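Local structure of SorB (6B2V) at residues Q60-A64 with V65-E69; L107-E111 with S112-Y116; V118-R122 with G123-R127; A253-A256 with A257-Q261. The protein forms a pyran ring in the growing polyketide chain as the pyran synthase domain of module nine of the sorangicin trans-acyltransferase assembly line. All coordinates share one frame; numbering follows the deposited sequence.

Interaction 1: Q60-A64 with V65-E69; sequences QLFPA and VAYLE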
loop_
_atom_site.group_PDB
_atom_site.type_symbol
_atom_site.label_atom_id
_atom_site.label_comp_id
_atom_site.label_asym_id
_atom_site.label_seq_id
_atom_site.Cartn_x
_atom_site.Cartn_y
_atom_site.Cartn_z
ATOM N N GLN A 60 3.048 -8.253 13.887
ATOM C CA GLN A 60 3.235 -7.106 14.741
ATOM C C GLN A 60 3.998 -5.958 14.110
ATOM O O GLN A 60 4.352 -5.039 14.790
ATOM C CB GLN A 60 3.862 -7.466 16.078
ATOM C CG GLN A 60 3.141 -8.568 16.826
ATOM C CD GLN A 60 1.693 -8.290 17.113
ATOM O OE1 GLN A 60 0.864 -9.118 16.899
ATOM N NE2 GLN A 60 1.411 -7.174 17.640
ATOM N N LEU A 61 4.170 -6.029 12.810
ATOM C CA LEU A 61 4.882 -5.026 12.045
ATOM C C LEU A 61 3.882 -4.108 11.352
ATOM O O LEU A 61 3.058 -4.535 10.647
ATOM C CB LEU A 61 5.792 -5.712 11.032
ATOM C CG LEU A 61 6.418 -4.823 9.968
ATOM C CD1 LEU A 61 7.457 -3.919 10.567
ATOM C CD2 LEU A 61 7.009 -5.612 8.847
ATOM N N PHE A 62 4.000 -2.808 11.564
ATOM C CA PHE A 62 3.052 -1.882 10.979
ATOM C C PHE A 62 3.265 -1.941 9.491
ATOM O O PHE A 62 4.312 -1.656 9.032
ATOM C CB PHE A 62 3.344 -0.480 11.536
ATOM C CG PHE A 62 2.206 0.485 11.453
ATOM C CD1 PHE A 62 1.958 1.164 10.322
ATOM C CD2 PHE A 62 1.436 0.751 12.546
ATOM C CE1 PHE A 62 0.950 2.094 10.244
ATOM C CE2 PHE A 62 0.392 1.653 12.477
ATOM C CZ PHE A 62 0.148 2.322 11.322
ATOM N N PRO A 63 2.214 -2.245 8.749
ATOM C CA PRO A 63 2.378 -2.406 7.325
ATOM C C PRO A 63 2.672 -1.120 6.620
ATOM O O PRO A 63 2.101 -0.121 6.914
ATOM C CB PRO A 63 1.027 -2.970 6.857
ATOM C CG PRO A 63 0.388 -3.463 8.059
ATOM C CD PRO A 63 0.862 -2.594 9.168
ATOM N N ALA A 64 3.449 -1.234 5.571
ATOM C CA ALA A 64 3.824 -0.073 4.776
ATOM C C ALA A 64 2.592 0.647 4.229
ATOM O O ALA A 64 2.447 1.815 4.268
ATOM C CB ALA A 64 4.706 -0.508 3.614
ATOM N N VAL A 65 1.656 -0.164 3.795
ATOM C CA VAL A 65 0.442 0.298 3.225
ATOM C C VAL A 65 -0.437 1.050 4.211
ATOM O O VAL A 65 -1.220 1.835 3.838
ATOM C CB VAL A 65 -0.254 -0.850 2.448
ATOM C CG1 VAL A 65 -1.053 -1.772 3.328
ATOM C CG2 VAL A 65 -0.872 -0.434 1.153
ATOM N N ALA A 66 -0.344 0.699 5.483
ATOM C CA ALA A 66 -1.112 1.359 6.531
ATOM C C ALA A 66 -0.691 2.801 6.740
ATOM O O ALA A 66 -1.456 3.574 7.161
ATOM C CB ALA A 66 -1.117 0.588 7.827
ATOM N N TYR A 67 0.567 3.119 6.457
ATOM C CA TYR A 67 1.016 4.492 6.576
ATOM C C TYR A 67 0.324 5.381 5.571
ATOM O O TYR A 67 0.103 6.524 5.815
ATOM C CB TYR A 67 2.533 4.594 6.415
ATOM C CG TYR A 67 3.373 3.916 7.504
ATOM C CD1 TYR A 67 3.549 4.507 8.719
ATOM C CD2 TYR A 67 4.044 2.773 7.252
ATOM C CE1 TYR A 67 4.304 3.911 9.685
ATOM C CE2 TYR A 67 4.795 2.165 8.205
ATOM C CZ TYR A 67 4.940 2.732 9.418
ATOM O OH TYR A 67 5.734 2.112 10.317
ATOM N N LEU A 68 0.094 4.844 4.387
ATOM C CA LEU A 68 -0.560 5.574 3.343
ATOM C C LEU A 68 -1.974 5.876 3.756
ATOM O O LEU A 68 -2.441 6.923 3.566
ATOM C CB LEU A 68 -0.571 4.800 2.024
ATOM C CG LEU A 68 0.793 4.460 1.426
ATOM C CD1 LEU A 68 0.680 3.628 0.186
ATOM C CD2 LEU A 68 1.616 5.696 1.146
ATOM N N GLU A 69 -2.624 4.874 4.297
ATOM C CA GLU A 69 -3.991 5.061 4.781
ATOM C C GLU A 69 -4.046 6.069 5.948
ATOM O O GLU A 69 -4.921 6.844 6.033
ATOM C CB GLU A 69 -4.629 3.706 5.160
ATOM C CG GLU A 69 -6.002 3.758 5.845
ATOM C CD GLU A 69 -7.146 4.183 4.950
ATOM O OE1 GLU A 69 -6.999 4.250 3.775
ATOM O OE2 GLU A 69 -8.192 4.435 5.501
HETATM O O HOH W 1 6.651 -0.511 9.785
#
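From Pro63 the chain bends out of an extended loop into the first turn of helix 64-77, with Ala66 N bonded to Pro63 O at 2.9 Å and Tyr67 N to Ala64 O at 3.2 Å, the i to i+3 bonds of the first turn. Phe62, just ahead of the turn, lays its ring against the helix start. Its CG is turned anti to the backbone N (chi1 -159°), which carries the ring forward to Ala66 and Tyr67. CD1 of Phe62 rests over one face of the Tyr67 ring, 3.5 Å from CZ, and the two planes meet at 40°, an oblique aromatic pair. CE1 of Phe62 also touches Ala66 CB, 3.5 Å away, and this methyl packs against Pro63 CD as well. The phenol end of Tyr67 is tied back to the loop by water: one molecule donates to Phe62 O at 2.7 Å and lies 2.8 Å from Tyr67 OH, in the plane of the ring, so the tyrosine is held by its face and its hydroxyl together. Phe54 and Phe48 add edge-to-face partners for Phe62, and Trp90 NE1 bonds to Ala64 O. The arrangement is a largely buried helix start led in by a proline, at the beginning of the long central helix around which the sheet of a hotdog fold wraps.

Interaction 2: L107-E111 with S112-Y116; sequences LSDAE and SGRAY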
loop_
_atom_site.group_PDB
_atom_site.type_symbol
_atom_site.label_atom_id
_atom_site.label_comp_id
_atom_site.label_asym_id
_atom_site.label_seq_id
_atom_site.Cartn_x
_atom_site.Cartn_y
_atom_site.Cartn_z
ATOM N N LEU A 107 1.375 17.103 8.889
ATOM C CA LEU A 107 1.085 17.585 7.569
ATOM C C LEU A 107 1.562 19.006 7.436
ATOM O O LEU A 107 1.283 19.766 8.266
ATOM C CB LEU A 107 -0.408 17.587 7.351
ATOM C CG LEU A 107 -1.142 16.272 7.572
ATOM C CD1 LEU A 107 -2.637 16.459 7.331
ATOM C CD2 LEU A 107 -0.586 15.240 6.620
ATOM N N SER A 108 2.272 19.315 6.384
ATOM C CA SER A 108 2.786 20.645 6.133
ATOM C C SER A 108 2.501 21.088 4.701
ATOM O O SER A 108 2.349 20.302 3.846
ATOM C CB SER A 108 4.258 20.676 6.395
ATOM O OG SER A 108 4.927 19.786 5.566
ATOM N N ASP A 109 2.443 22.388 4.472
ATOM C CA ASP A 109 2.110 22.889 3.163
ATOM C C ASP A 109 3.140 22.517 2.122
ATOM O O ASP A 109 4.279 22.553 2.360
ATOM C CB ASP A 109 1.943 24.419 3.198
ATOM C CG ASP A 109 0.685 24.867 3.908
ATOM O OD1 ASP A 109 0.063 24.107 4.676
ATOM O OD2 ASP A 109 0.334 26.043 3.738
ATOM N N ALA A 110 2.668 22.100 0.963
ATOM C CA ALA A 110 3.464 21.730 -0.203
ATOM C C ALA A 110 2.698 22.078 -1.471
ATOM O O ALA A 110 1.520 22.282 -1.449
ATOM C CB ALA A 110 3.818 20.255 -0.226
ATOM N N GLU A 111 3.408 22.112 -2.580
ATOM C CA GLU A 111 2.814 22.455 -3.871
ATOM C C GLU A 111 1.759 21.462 -4.269
ATOM O O GLU A 111 0.742 21.843 -4.725
ATOM C CB GLU A 111 3.885 22.592 -4.943
ATOM C CG GLU A 111 3.438 22.638 -6.404
ATOM C CD GLU A 111 4.418 23.387 -7.289
ATOM O OE1 GLU A 111 5.585 23.453 -6.922
ATOM O OE2 GLU A 111 4.034 23.907 -8.337
ATOM N N SER A 112 2.009 20.198 -4.079
ATOM C CA SER A 112 1.009 19.210 -4.400
ATOM C C SER A 112 -0.228 19.261 -3.505
ATOM O O SER A 112 -1.250 18.725 -3.854
ATOM C CB SER A 112 1.606 17.827 -4.276
ATOM O OG SER A 112 2.420 17.559 -5.369
ATOM N N GLY A 113 -0.037 19.732 -2.298
ATOM C CA GLY A 113 -1.068 19.720 -1.311
ATOM C C GLY A 113 -0.403 19.773 0.049
ATOM O O GLY A 113 -0.321 20.782 0.669
ATOM N N ARG A 114 -0.036 18.606 0.555
ATOM C CA ARG A 114 0.658 18.537 1.817
ATOM C C ARG A 114 1.742 17.509 1.847
ATOM O O ARG A 114 1.614 16.486 1.281
ATOM C CB ARG A 114 -0.251 18.119 2.951
ATOM C CG ARG A 114 -1.410 19.005 3.258
ATOM C CD ARG A 114 -0.971 20.231 4.030
ATOM N NE ARG A 114 -2.118 21.037 4.385
ATOM C CZ ARG A 114 -2.610 22.017 3.637
ATOM N NH1 ARG A 114 -2.058 22.381 2.521
ATOM N NH2 ARG A 114 -3.644 22.668 4.056
ATOM N N ALA A 115 2.828 17.847 2.489
ATOM C CA ALA A 115 3.825 16.851 2.770
ATOM C C ALA A 115 3.420 16.163 4.082
ATOM O O ALA A 115 2.855 16.758 4.929
ATOM C CB ALA A 115 5.200 17.473 2.907
ATOM N N TYR A 116 3.713 14.890 4.212
ATOM C CA TYR A 116 3.467 14.211 5.446
ATOM C C TYR A 116 4.729 13.477 5.935
ATOM O O TYR A 116 5.525 13.118 5.162
ATOM C CB TYR A 116 2.307 13.172 5.328
ATOM C CG TYR A 116 2.567 11.938 4.514
ATOM C CD1 TYR A 116 3.152 10.842 5.075
ATOM C CD2 TYR A 116 2.198 11.865 3.210
ATOM C CE1 TYR A 116 3.381 9.703 4.343
ATOM C CE2 TYR A 116 2.422 10.749 2.472
ATOM C CZ TYR A 116 3.006 9.668 3.032
ATOM O OH TYR A 116 3.224 8.586 2.245
#
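Arg114 reaches across to Ser108 and Asp109 on the neighbouring strand, and its side chain can be followed outward. CB lies 3.5 Å from Ser108 O, CG stands somewhat farther from it, and CD, brought back by the bend at chi2 (-77°), comes to 3.3 Å from the same oxygen, so the aliphatic part of the chain lies against the partner backbone. Beyond it the guanidinium runs alongside the Asp109 carboxylate, both pointing the same way with their planes 26° apart. NE and CZ lie against Asp109 OD1, which sits over one face of the guanidinium, 3.5 Å from NH1; this salt bridge is one of charge alone, with no N-H aimed at the oxygen. NH1 instead donates to Gly113 O at 3.0 Å, on the opposite face of that carbonyl from Ala110 N, and two donors thus grip one oxygen.

The two segments form the end of the antiparallel hairpin of strands 101-110 and 113-120, part of the N-terminal hotdog fold. Ser108 and Ala115 make a well-formed hydrogen-bonded pair, with Ala115 N to Ser108 O at 2.8 Å and the reverse bond at 3.0 Å between Ser108 N and Ala115 O. Gly113, where the second strand begins, has a positive phi (157°).

On one face of the sheet, Leu107 CD2 meets Tyr116 CB at 3.8 Å, and the Tyr116 ring runs on to Leu68 and Ala71 of helix 64-77. On the other face, Ser108 OG lies near the Ala115 methyl.

Interaction 3: V118-R122 with G123-R127; sequences VSSSR and GVHAR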
loop_
_atom_site.group_PDB
_atom_site.type_symbol
_atom_site.label_atom_id
_atom_site.label_comp_id
_atom_site.label_asym_id
_atom_site.label_seq_id
_atom_site.Cartn_x
_atom_site.Cartn_y
_atom_site.Cartn_z
ATOM N N VAL A 118 5.435 10.521 9.014
ATOM C CA VAL A 118 4.930 9.731 10.096
ATOM C C VAL A 118 6.098 9.317 10.988
ATOM O O VAL A 118 7.024 8.765 10.529
ATOM C CB VAL A 118 4.249 8.451 9.621
ATOM C CG1 VAL A 118 3.602 7.784 10.798
ATOM C CG2 VAL A 118 3.195 8.767 8.604
ATOM N N SER A 119 6.000 9.660 12.255
ATOM C CA SER A 119 7.034 9.390 13.214
ATOM C C SER A 119 6.553 8.966 14.575
ATOM O O SER A 119 5.449 9.060 14.906
ATOM C CB SER A 119 7.877 10.629 13.413
ATOM O OG SER A 119 7.119 11.632 13.947
ATOM N N SER A 120 7.531 8.544 15.331
ATOM C CA SER A 120 7.373 8.142 16.692
ATOM C C SER A 120 8.607 8.467 17.491
ATOM O O SER A 120 9.560 8.943 17.002
ATOM C CB SER A 120 7.156 6.638 16.824
ATOM O OG SER A 120 8.296 5.901 16.537
ATOM N N SER A 121 8.630 7.995 18.718
ATOM C CA SER A 121 9.828 8.149 19.526
ATOM C C SER A 121 10.971 7.286 19.019
ATOM O O SER A 121 12.069 7.398 19.493
ATOM C CB SER A 121 9.543 7.893 20.995
ATOM O OG SER A 121 9.137 6.604 21.193
ATOM N N ARG A 122 10.686 6.416 18.069
ATOM C CA ARG A 122 11.640 5.537 17.471
ATOM C C ARG A 122 12.130 6.002 16.108
ATOM O O ARG A 122 12.737 5.255 15.402
ATOM C CB ARG A 122 11.064 4.121 17.386
ATOM C CG ARG A 122 10.392 3.670 18.647
ATOM C CD ARG A 122 9.870 2.247 18.541
ATOM N NE ARG A 122 9.035 1.821 19.651
ATOM C CZ ARG A 122 8.293 0.732 19.665
ATOM N NH1 ARG A 122 8.287 -0.099 18.662
ATOM N NH2 ARG A 122 7.579 0.450 20.720
ATOM N N GLY A 123 11.831 7.225 15.732
ATOM C CA GLY A 123 12.306 7.713 14.475
ATOM C C GLY A 123 11.264 8.033 13.437
ATOM O O GLY A 123 10.136 8.143 13.749
ATOM N N VAL A 124 11.709 8.183 12.215
ATOM C CA VAL A 124 10.814 8.489 11.137
ATOM C C VAL A 124 10.509 7.181 10.411
ATOM O O VAL A 124 11.356 6.415 10.135
ATOM C CB VAL A 124 11.388 9.528 10.221
ATOM C CG1 VAL A 124 10.514 9.733 9.002
ATOM C CG2 VAL A 124 11.568 10.818 10.989
ATOM N N HIS A 125 9.229 6.938 10.192
ATOM C CA HIS A 125 8.793 5.699 9.551
ATOM C C HIS A 125 8.356 5.809 8.103
ATOM O O HIS A 125 8.596 4.944 7.323
ATOM C CB HIS A 125 7.660 5.071 10.387
ATOM C CG HIS A 125 8.022 4.861 11.821
ATOM N ND1 HIS A 125 8.930 3.918 12.219
ATOM C CD2 HIS A 125 7.653 5.512 12.940
ATOM C CE1 HIS A 125 9.084 3.987 13.518
ATOM N NE2 HIS A 125 8.324 4.951 13.981
ATOM N N ALA A 126 7.738 6.932 7.776
ATOM C CA ALA A 126 7.267 7.170 6.461
ATOM C C ALA A 126 7.121 8.650 6.168
ATOM O O ALA A 126 6.900 9.399 7.030
ATOM C CB ALA A 126 5.915 6.487 6.289
ATOM N N ARG A 127 7.215 8.992 4.908
ATOM C CA ARG A 127 6.972 10.319 4.428
ATOM C C ARG A 127 6.504 10.286 2.991
ATOM O O ARG A 127 6.619 9.337 2.311
ATOM C CB ARG A 127 8.197 11.199 4.546
ATOM C CG ARG A 127 9.211 10.947 3.481
ATOM C CD ARG A 127 10.364 11.889 3.559
ATOM N NE ARG A 127 11.033 11.970 2.292
ATOM C CZ ARG A 127 12.328 12.153 2.182
ATOM N NH1 ARG A 127 13.025 12.248 3.290
ATOM N NH2 ARG A 127 12.891 12.213 1.003
#
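The His125 imidazole lies alongside the hairpin with its NE2 edge at Ser120, whose hydroxyl meets the ring near its plane. The OG to NE2 distance is 2.7 Å, and either atom could be the donor. Ser120 OG lies between its own backbone N and carbonyl carbon (chi1 71°), a position that also lets it accept from Arg122 N at 2.9 Å, an ST turn. The type I turn from Ser120 to Gly123 is closed by Gly123 N to Ser120 O and by Ser120 N to Gly123 O, each 3.1 Å long.

The histidine sits in a classic beta bulge: His125 and Ala126 both face Val118. Val118 O takes a bond of 2.9 Å from His125 N and a weak one from Ala126 N, while Val118 N donates almost straight to Ala126 O at 2.7 Å. Val118 and Ala126 then set their CB atoms side by side, 4.2 Å apart, on the face covered by Tyr67 of helix 64-77.

Both ring nitrogens of His125 are engaged, ND1 with Ser92 O and NE2 with Ser120 OG, which fixes the rotation of the imidazole, while the same hydroxyl takes the N-H of Arg122 and so ties ring and turn together.

Interaction 4: A253-A256 with A257-Q261; sequences ARRA and AEDGQ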
loop_
_atom_site.group_PDB
_atom_site.type_symbol
_atom_site.label_atom_id
_atom_site.label_comp_id
_atom_site.label_asym_id
_atom_site.label_seq_id
_atom_site.Cartn_x
_atom_site.Cartn_y
_atom_site.Cartn_z
ATOM N N ALA A 253 0.099 -6.632 -11.835
ATOM C CA ALA A 253 1.433 -6.130 -11.593
ATOM C C ALA A 253 2.389 -6.440 -12.729
ATOM O O ALA A 253 2.350 -7.468 -13.294
ATOM C CB ALA A 253 2.011 -6.822 -10.366
ATOM N N ARG A 254 3.567 -5.703 -12.804
ATOM C CA ARG A 254 4.251 -5.557 -14.061
ATOM C C ARG A 254 5.406 -4.581 -13.889
ATOM O O ARG A 254 5.414 -3.777 -13.052
ATOM C CB ARG A 254 3.293 -5.049 -15.185
ATOM C CG ARG A 254 2.712 -3.690 -14.952
ATOM C CD ARG A 254 1.707 -3.276 -16.029
ATOM N NE ARG A 254 1.215 -1.936 -15.774
ATOM C CZ ARG A 254 0.243 -1.655 -14.948
ATOM N NH1 ARG A 254 -0.098 -0.394 -14.739
ATOM N NH2 ARG A 254 -0.348 -2.629 -14.315
ATOM N N ARG A 255 6.544 -5.166 -14.342
ATOM C CA ARG A 255 7.748 -4.396 -14.249
ATOM C C ARG A 255 7.453 -3.056 -14.925
ATOM O O ARG A 255 6.882 -3.025 -15.954
ATOM C CB ARG A 255 8.932 -5.147 -14.891
ATOM C CG ARG A 255 10.303 -4.482 -14.828
ATOM C CD ARG A 255 10.888 -4.413 -13.436
ATOM N NE ARG A 255 12.299 -4.003 -13.390
ATOM C CZ ARG A 255 13.314 -4.815 -13.549
ATOM N NH1 ARG A 255 14.524 -4.333 -13.512
ATOM N NH2 ARG A 255 13.149 -6.091 -13.764
ATOM N N ALA A 256 7.922 -1.980 -14.312
ATOM C CA ALA A 256 7.751 -0.661 -14.841
ATOM C C ALA A 256 8.641 -0.434 -16.049
ATOM O O ALA A 256 9.520 -1.166 -16.316
ATOM C CB ALA A 256 8.049 0.361 -13.776
ATOM N N ALA A 257 8.337 0.637 -16.756
ATOM C CA ALA A 257 9.125 1.017 -17.916
ATOM C C ALA A 257 10.563 1.307 -17.543
ATOM O O ALA A 257 11.447 0.948 -18.263
ATOM C CB ALA A 257 8.500 2.195 -18.611
ATOM N N GLU A 258 10.788 1.980 -16.450
ATOM C CA GLU A 258 12.131 2.227 -15.981
ATOM C C GLU A 258 12.174 1.944 -14.474
ATOM O O GLU A 258 11.184 2.000 -13.796
ATOM C CB GLU A 258 12.539 3.706 -16.261
ATOM C CG GLU A 258 12.645 4.106 -17.740
ATOM C CD GLU A 258 13.660 3.244 -18.551
ATOM O OE1 GLU A 258 14.733 2.929 -18.014
ATOM O OE2 GLU A 258 13.393 2.912 -19.713
ATOM N N ASP A 259 13.340 1.615 -13.966
ATOM C CA ASP A 259 13.539 1.469 -12.555
ATOM C C ASP A 259 13.912 2.820 -11.950
ATOM O O ASP A 259 14.098 3.819 -12.644
ATOM C CB ASP A 259 14.612 0.442 -12.216
ATOM C CG ASP A 259 14.252 -0.953 -12.665
ATOM O OD1 ASP A 259 13.068 -1.256 -12.677
ATOM O OD2 ASP A 259 15.173 -1.706 -13.004
ATOM N N GLY A 260 14.131 2.808 -10.653
ATOM C CA GLY A 260 14.563 3.995 -9.926
ATOM C C GLY A 260 15.974 4.389 -10.404
ATOM O O GLY A 260 16.590 3.681 -11.165
ATOM N N GLN A 261 16.420 5.558 -10.005
ATOM C CA GLN A 261 17.667 6.099 -10.544
ATOM C C GLN A 261 18.975 5.331 -10.543
ATOM O O GLN A 261 19.482 4.908 -11.573
ATOM C CB GLN A 261 18.005 7.404 -9.824
ATOM C CG GLN A 261 17.113 8.557 -10.237
ATOM C CD GLN A 261 17.512 9.903 -9.635
ATOM O OE1 GLN A 261 18.319 10.609 -10.193
ATOM N NE2 GLN A 261 16.888 10.279 -8.519
HETATM O O HOH W 2 12.148 -1.273 -15.449
#
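Strand 250-255 of the C-terminal hotdog fold ends in a surface loop that is drawn together by a salt bridge between Arg255, at the close of the strand, and Asp259, four residues further on. The grip is side-on and uses two nitrogens: Arg255 NE donates to Asp259 OD1 at 2.9 Å, and Arg255 NH1 to Asp259 OD2 at 2.8 Å. Both bonds are nearly straight, at 171°, and each carboxylate oxygen offers its syn lone pair. The guanidinium and carboxylate planes lie 10° apart, almost one flat surface, although the two side chains as a whole cross at about a right angle. Arg255 manages this by a bend at chi2 (69°), which swings its far end round to the loop.

The bridge spans the start of the connection from strand 250-255 to strand 267-273, its antiparallel neighbour. Asp259 OD1 also takes a bond from the backbone N of Arg267, where the second of these strands begins, so one carboxylate ties the loop to both strands. Arg255 NH2 in turn bonds to Gln224 OE1 on helix 207-225, a further hold on the guanidinium.

Inside the loop, a water donates to Ala256 O at 2.8 Å and to Asp259 OD1 at 2.9 Å, joining backbone and carboxylate. Ala256 CB lies 3.5 Å from Glu258 O.

Overall arrangement
Interactions 1, 2 and 3 belong to the N-terminal hotdog fold and touch one another, whereas interaction 4 stands apart in the C-terminal one, its nearest atoms about 11 Å from interaction 3. Interaction 1 is the buried contact, aromatic and apolar with one bridging water. Its helix packs on both hairpins: Tyr67 against Val118, His125 and Ala126 of interaction 3, and Leu68 against Tyr116 of interaction 2. These two share strand 113-120, held at opposite ends, and are partly buried, with mainly apolar side chains, but also His125 and the Tyr116 phenol, against the helix. Interaction 4, at the surface, relies on a bidentate salt bridge, while the ion pair of interaction 2 is longer and lacks directed bonds.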